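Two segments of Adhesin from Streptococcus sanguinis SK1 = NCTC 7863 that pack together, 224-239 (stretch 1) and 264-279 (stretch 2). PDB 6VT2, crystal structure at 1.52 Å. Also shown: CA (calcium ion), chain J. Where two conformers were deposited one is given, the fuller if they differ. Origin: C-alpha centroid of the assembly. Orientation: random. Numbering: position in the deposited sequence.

Stretch 1, residues 224-239: AELHFYDNSGKITNVN
Stretch 2 264-279: NINNPNNATEQNPLVT

Stretch 1 enters in a strand already under way, leaves it after Tyr 229, reverses through a type I turn from Asp 230 to Gly 233, and returns as a second strand through Asn 239. Stretch 2 is irregular until the strand that begins at Leu 277 and runs on past Thr 279, antiparallel to the first strand (150° between directions). Together they bury 978 Å².

Stretch 2 opens with a type I turn, Asn 264 to Asn 267. Within it Ile 265 (phi/psi -58/-31; chi1 t, chi2 p) extends its CD1 to 4.3 Å from both Ile 235 CG2 and Val 238 CG2, a long aliphatic arm reaching a branched apolar patch. The turn also presents carbonyls to a lysine: Lys 234 (t, p, t, t) places NZ 2.9 Å from Asn 267 O in a hydrogen bond and 2.9 Å from Ile 265 O in a weak one.

Asn 270 (chi1 p, chi2 -9°) uses its amide as a surrogate backbone: Ile 235 N donates to Asn 270 OD1 and Asn 270 ND2 donates to Ile 235 O, both at 2.9 Å.

Ala 271 (-159/67) grips both ends of the stretch 1 turn: Asp 230 N donates to Ala 271 O, and Ala 271 N to Gly 233 O, each at 2.9 Å. Its small side chain points toward stretch 1, with CB 3.6 Å from Ile 235 CG1. Gly 233 has positive phi (83°), and a CB there would lie only 3.2 Å from Asn 269 ND2. The turn's Asp 230 and Asn 231 also bind calcium.

Glu 273 lays CB over the face of the Tyr 229 ring (chi1 p), 4.1 Å from its centroid. Pro 276, a rigid apolar ring with no amide hydrogen to satisfy, sets CG at the edge of the His 227 ring, 3.7 Å from CD2.

Leu 277 pairs with Phe 228: N to Phe 228 O and O from Phe 228 N, both 2.8 Å. Its side chain (t, p) shares a sheet face with Phe 228, Leu 226 and Thr 279, and its CD2 packs 3.7 Å from Ile 235 CG2 and 3.8 Å from Val 238 CG2. On the other face, Val 278 (chi1 t) sets CG2 3.7 Å from His 227 CD2, at a non-hydrogen-bonded pair. Thr 279 (chi1 m), like Val 278 beta-branched and so suited to extended backbone, makes the last pair within these stretches: its N donates to Leu 226 O (2.9 Å) and its O accepts from Leu 226 N (2.7 Å). The residue is buried; its OG1, 3.5 Å from Phe 228 CE1, is hydrogen-bonded just outside the stretches.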

# COMPACT_ATOMS: atom_id res chain seq x y z
N ALA A 224 3.93 2.25 25.12
CA ALA A 224 3.07 1.11 24.77
C ALA A 224 2.58 1.38 23.35
O ALA A 224 2.04 2.44 23.10
CB ALA A 224 1.91 0.95 25.74
N GLU A 225 2.68 0.41 22.45
CA GLU A 225 2.12 0.56 21.10
C GLU A 225 0.91 -0.36 21.04
O GLU A 225 1.06 -1.51 21.30
CB GLU A 225 3.08 0.17 20.00
CG GLU A 225 4.17 1.20 19.87
CD GLU A 225 5.07 0.90 18.72
OE1 GLU A 225 5.49 1.82 18.04
OE2 GLU A 225 5.33 -0.27 18.51
N LEU A 226 -0.23 0.18 20.68
CA LEU A 226 -1.49 -0.56 20.65
C LEU A 226 -1.90 -0.64 19.19
O LEU A 226 -1.84 0.36 18.56
CB LEU A 226 -2.55 0.20 21.43
CG LEU A 226 -2.54 -0.06 22.92
CD1 LEU A 226 -1.27 0.49 23.54
CD2 LEU A 226 -3.75 0.57 23.53
N HIS A 227 -2.44 -1.78 18.76
CA HIS A 227 -2.65 -1.82 17.26
C HIS A 227 -4.12 -2.19 17.06
O HIS A 227 -4.60 -2.98 17.80
CB HIS A 227 -1.72 -2.88 16.65
CG HIS A 227 -0.25 -2.68 16.86
ND1 HIS A 227 0.35 -2.85 18.05
CD2 HIS A 227 0.74 -2.40 16.03
CE1 HIS A 227 1.63 -2.63 17.95
NE2 HIS A 227 1.88 -2.35 16.73
N PHE A 228 -4.74 -1.63 16.05
CA PHE A 228 -6.15 -1.82 15.71
C PHE A 228 -6.25 -2.04 14.21
O PHE A 228 -5.50 -1.46 13.44
CB PHE A 228 -6.98 -0.63 16.06
CG PHE A 228 -6.85 -0.17 17.50
CD1 PHE A 228 -5.82 0.65 17.90
CD2 PHE A 228 -7.78 -0.55 18.44
CE1 PHE A 228 -5.73 1.11 19.22
CE2 PHE A 228 -7.66 -0.16 19.73
CZ PHE A 228 -6.66 0.66 20.14
N TYR A 229 -7.23 -2.84 13.78
CA TYR A 229 -7.53 -2.90 12.36
C TYR A 229 -9.03 -3.10 12.19
O TYR A 229 -9.76 -3.36 13.14
CB TYR A 229 -6.77 -4.01 11.65
CG TYR A 229 -7.19 -5.39 12.01
CD1 TYR A 229 -8.18 -6.03 11.28
CD2 TYR A 229 -6.56 -6.09 13.04
CE1 TYR A 229 -8.52 -7.34 11.59
CE2 TYR A 229 -6.90 -7.37 13.34
CZ TYR A 229 -7.88 -7.99 12.63
OH TYR A 229 -8.22 -9.27 12.98
N ASP A 230 -9.48 -2.87 11.00
CA ASP A 230 -10.90 -3.13 10.70
C ASP A 230 -10.94 -3.88 9.38
O ASP A 230 -10.09 -3.63 8.56
CB ASP A 230 -11.68 -1.82 10.64
CG ASP A 230 -13.16 -2.01 10.54
OD1 ASP A 230 -13.69 -2.61 11.38
OD2 ASP A 230 -13.67 -1.60 9.52
N ASN A 231 -12.01 -4.62 9.11
CA ASN A 231 -12.20 -5.33 7.83
C ASN A 231 -12.31 -4.33 6.66
O ASN A 231 -11.92 -4.65 5.60
CB ASN A 231 -13.41 -6.26 7.88
CG ASN A 231 -14.71 -5.52 8.03
OD1 ASN A 231 -14.73 -4.50 8.60
ND2 ASN A 231 -15.79 -6.00 7.46
N SER A 232 -12.76 -3.09 6.89
CA SER A 232 -12.81 -2.04 5.85
C SER A 232 -11.43 -1.44 5.59
O SER A 232 -11.30 -0.70 4.66
CB SER A 232 -13.72 -0.95 6.23
OG SER A 232 -13.18 -0.26 7.34
N GLY A 233 -10.49 -1.66 6.50
CA GLY A 233 -9.20 -1.04 6.42
C GLY A 233 -9.16 0.36 6.98
O GLY A 233 -8.11 1.01 6.87
N LYS A 234 -10.27 0.83 7.60
CA LYS A 234 -10.35 2.20 8.07
C LYS A 234 -10.97 2.24 9.46
O LYS A 234 -12.04 1.68 9.69
CB LYS A 234 -11.16 3.05 7.10
CG LYS A 234 -11.53 4.39 7.59
CD LYS A 234 -10.30 5.27 7.89
CE LYS A 234 -10.74 6.67 8.25
NZ LYS A 234 -9.66 7.45 8.89
N ILE A 235 -10.28 2.90 10.38
CA ILE A 235 -10.82 3.26 11.67
C ILE A 235 -10.88 4.77 11.76
O ILE A 235 -9.93 5.47 11.37
CB ILE A 235 -9.97 2.64 12.80
CG1 ILE A 235 -10.18 1.12 12.75
CG2 ILE A 235 -10.24 3.27 14.11
CD1 ILE A 235 -9.21 0.40 13.70
N THR A 236 -12.00 5.25 12.28
CA THR A 236 -12.25 6.67 12.43
C THR A 236 -12.06 7.15 13.85
O THR A 236 -11.84 8.35 14.04
CB THR A 236 -13.66 7.05 11.98
OG1 THR A 236 -14.66 6.41 12.79
CG2 THR A 236 -13.82 6.63 10.53
N ASN A 237 -12.13 6.28 14.86
CA ASN A 237 -12.03 6.76 16.22
C ASN A 237 -11.52 5.64 17.09
O ASN A 237 -11.97 4.51 16.92
CB ASN A 237 -13.37 7.24 16.75
CG ASN A 237 -13.31 7.64 18.19
OD1 ASN A 237 -13.59 6.84 19.08
ND2 ASN A 237 -12.93 8.88 18.43
N VAL A 238 -10.64 5.99 18.04
CA VAL A 238 -10.20 5.12 19.13
C VAL A 238 -10.55 5.83 20.42
O VAL A 238 -10.20 7.01 20.61
CB VAL A 238 -8.71 4.80 19.03
CG1 VAL A 238 -8.25 4.04 20.26
CG2 VAL A 238 -8.42 4.10 17.76
N ASN A 239 -11.29 5.15 21.28
CA ASN A 239 -11.89 5.77 22.44
C ASN A 239 -11.51 5.01 23.69
O ASN A 239 -11.93 3.87 23.89
CB ASN A 239 -13.40 5.78 22.30
CG ASN A 239 -14.09 6.51 23.43
OD1 ASN A 239 -13.44 7.13 24.28
ND2 ASN A 239 -15.43 6.48 23.43
N ASN A 264 -2.21 8.42 12.58
CA ASN A 264 -2.87 8.12 11.31
C ASN A 264 -4.40 8.00 11.40
O ASN A 264 -5.05 7.52 10.46
CB ASN A 264 -2.29 6.83 10.74
CG ASN A 264 -0.85 6.99 10.30
OD1 ASN A 264 -0.29 8.07 10.41
ND2 ASN A 264 -0.25 5.91 9.82
N ILE A 265 -4.98 8.48 12.49
CA ILE A 265 -6.40 8.28 12.74
C ILE A 265 -7.29 8.84 11.65
O ILE A 265 -8.35 8.26 11.36
CB ILE A 265 -6.75 8.87 14.12
CG1 ILE A 265 -8.17 8.54 14.48
CG2 ILE A 265 -6.54 10.38 14.16
CD1 ILE A 265 -8.45 7.09 14.67
N ASN A 266 -6.88 9.91 10.99
CA ASN A 266 -7.71 10.58 9.98
C ASN A 266 -7.30 10.18 8.57
O ASN A 266 -7.87 10.70 7.66
CB ASN A 266 -7.63 12.09 10.15
CG ASN A 266 -8.15 12.56 11.49
OD1 ASN A 266 -9.03 11.95 12.07
ND2 ASN A 266 -7.53 13.58 12.05
N ASN A 267 -6.34 9.29 8.42
CA ASN A 267 -5.87 8.89 7.09
C ASN A 267 -6.77 7.82 6.51
O ASN A 267 -7.36 7.08 7.23
CB ASN A 267 -4.48 8.28 7.11
CG ASN A 267 -3.41 9.26 7.52
OD1 ASN A 267 -3.63 10.44 7.53
ND2 ASN A 267 -2.28 8.72 7.91
N PRO A 268 -6.87 7.72 5.19
CA PRO A 268 -7.57 6.61 4.65
C PRO A 268 -6.73 5.33 4.72
O PRO A 268 -5.56 5.40 4.81
CB PRO A 268 -7.76 6.98 3.17
CG PRO A 268 -6.73 8.03 2.89
CD PRO A 268 -6.36 8.68 4.21
N ASN A 269 -7.39 4.19 4.72
CA ASN A 269 -6.72 2.88 4.66
C ASN A 269 -5.70 2.78 5.80
O ASN A 269 -4.67 2.21 5.59
CB ASN A 269 -6.13 2.68 3.26
CG ASN A 269 -5.50 1.33 3.09
OD1 ASN A 269 -4.51 1.13 2.41
ND2 ASN A 269 -6.07 0.36 3.73
N ASN A 270 -6.10 3.26 6.96
CA ASN A 270 -5.21 3.42 8.10
C ASN A 270 -5.20 2.24 9.04
O ASN A 270 -4.50 2.28 10.05
CB ASN A 270 -5.57 4.67 8.87
CG ASN A 270 -6.89 4.58 9.56
OD1 ASN A 270 -7.66 3.61 9.35
ND2 ASN A 270 -7.19 5.59 10.36
N ALA A 271 -5.85 1.15 8.72
CA ALA A 271 -6.12 0.16 9.73
C ALA A 271 -6.40 -1.19 9.11
O ALA A 271 -7.53 -1.68 9.15
CB ALA A 271 -7.28 0.60 10.60
N THR A 272 -5.39 -1.76 8.51
CA THR A 272 -5.47 -3.13 7.97
C THR A 272 -4.75 -4.06 8.93
O THR A 272 -4.00 -3.64 9.69
CB THR A 272 -4.87 -3.22 6.57
OG1 THR A 272 -3.45 -3.09 6.62
CG2 THR A 272 -5.48 -2.17 5.67
N GLU A 273 -4.94 -5.36 8.78
CA GLU A 273 -4.24 -6.28 9.69
C GLU A 273 -2.74 -6.17 9.43
O GLU A 273 -1.97 -6.20 10.35
CB GLU A 273 -4.79 -7.70 9.50
CG GLU A 273 -4.41 -8.65 10.60
CD GLU A 273 -5.22 -9.94 10.68
OE1 GLU A 273 -6.16 -10.11 9.89
OE2 GLU A 273 -4.91 -10.75 11.55
N GLN A 274 -2.35 -6.10 8.17
CA GLN A 274 -0.92 -6.01 7.84
C GLN A 274 -0.35 -4.67 8.31
O GLN A 274 0.78 -4.64 8.75
CB GLN A 274 -0.81 -6.20 6.34
CG GLN A 274 0.60 -6.06 5.80
CD GLN A 274 1.48 -7.11 6.40
OE1 GLN A 274 1.04 -8.21 6.67
NE2 GLN A 274 2.71 -6.75 6.67
N ASN A 275 -1.10 -3.60 8.15
CA ASN A 275 -0.64 -2.25 8.48
C ASN A 275 -1.66 -1.61 9.42
O ASN A 275 -2.47 -0.75 9.02
CB ASN A 275 -0.46 -1.42 7.21
CG ASN A 275 0.67 -1.96 6.34
OD1 ASN A 275 0.43 -2.57 5.26
ND2 ASN A 275 1.88 -1.82 6.82
N PRO A 276 -1.68 -2.04 10.67
CA PRO A 276 -2.72 -1.59 11.59
C PRO A 276 -2.54 -0.14 12.00
O PRO A 276 -1.47 0.47 11.89
CB PRO A 276 -2.54 -2.50 12.79
CG PRO A 276 -1.04 -2.84 12.76
CD PRO A 276 -0.74 -2.97 11.30
N LEU A 277 -3.63 0.40 12.51
CA LEU A 277 -3.58 1.68 13.18
C LEU A 277 -2.86 1.52 14.51
O LEU A 277 -3.16 0.61 15.29
CB LEU A 277 -4.98 2.16 13.42
CG LEU A 277 -5.15 3.54 14.03
CD1 LEU A 277 -4.63 4.59 13.11
CD2 LEU A 277 -6.58 3.78 14.40
N VAL A 278 -2.00 2.47 14.83
CA VAL A 278 -1.14 2.33 16.01
C VAL A 278 -1.40 3.53 16.89
O VAL A 278 -1.25 4.67 16.45
CB VAL A 278 0.34 2.26 15.64
CG1 VAL A 278 1.24 2.16 16.90
CG2 VAL A 278 0.65 1.06 14.74
N THR A 279 -1.76 3.27 18.14
CA THR A 279 -1.86 4.27 19.19
C THR A 279 -0.62 4.05 20.08
O THR A 279 -0.36 2.92 20.50
CB THR A 279 -3.11 4.14 20.04
OG1 THR A 279 -4.31 4.32 19.23
CG2 THR A 279 -3.09 5.17 21.15
CA CA J . -15.76 -2.83 9.98
O HOH W 1 -11.37 10.23 12.22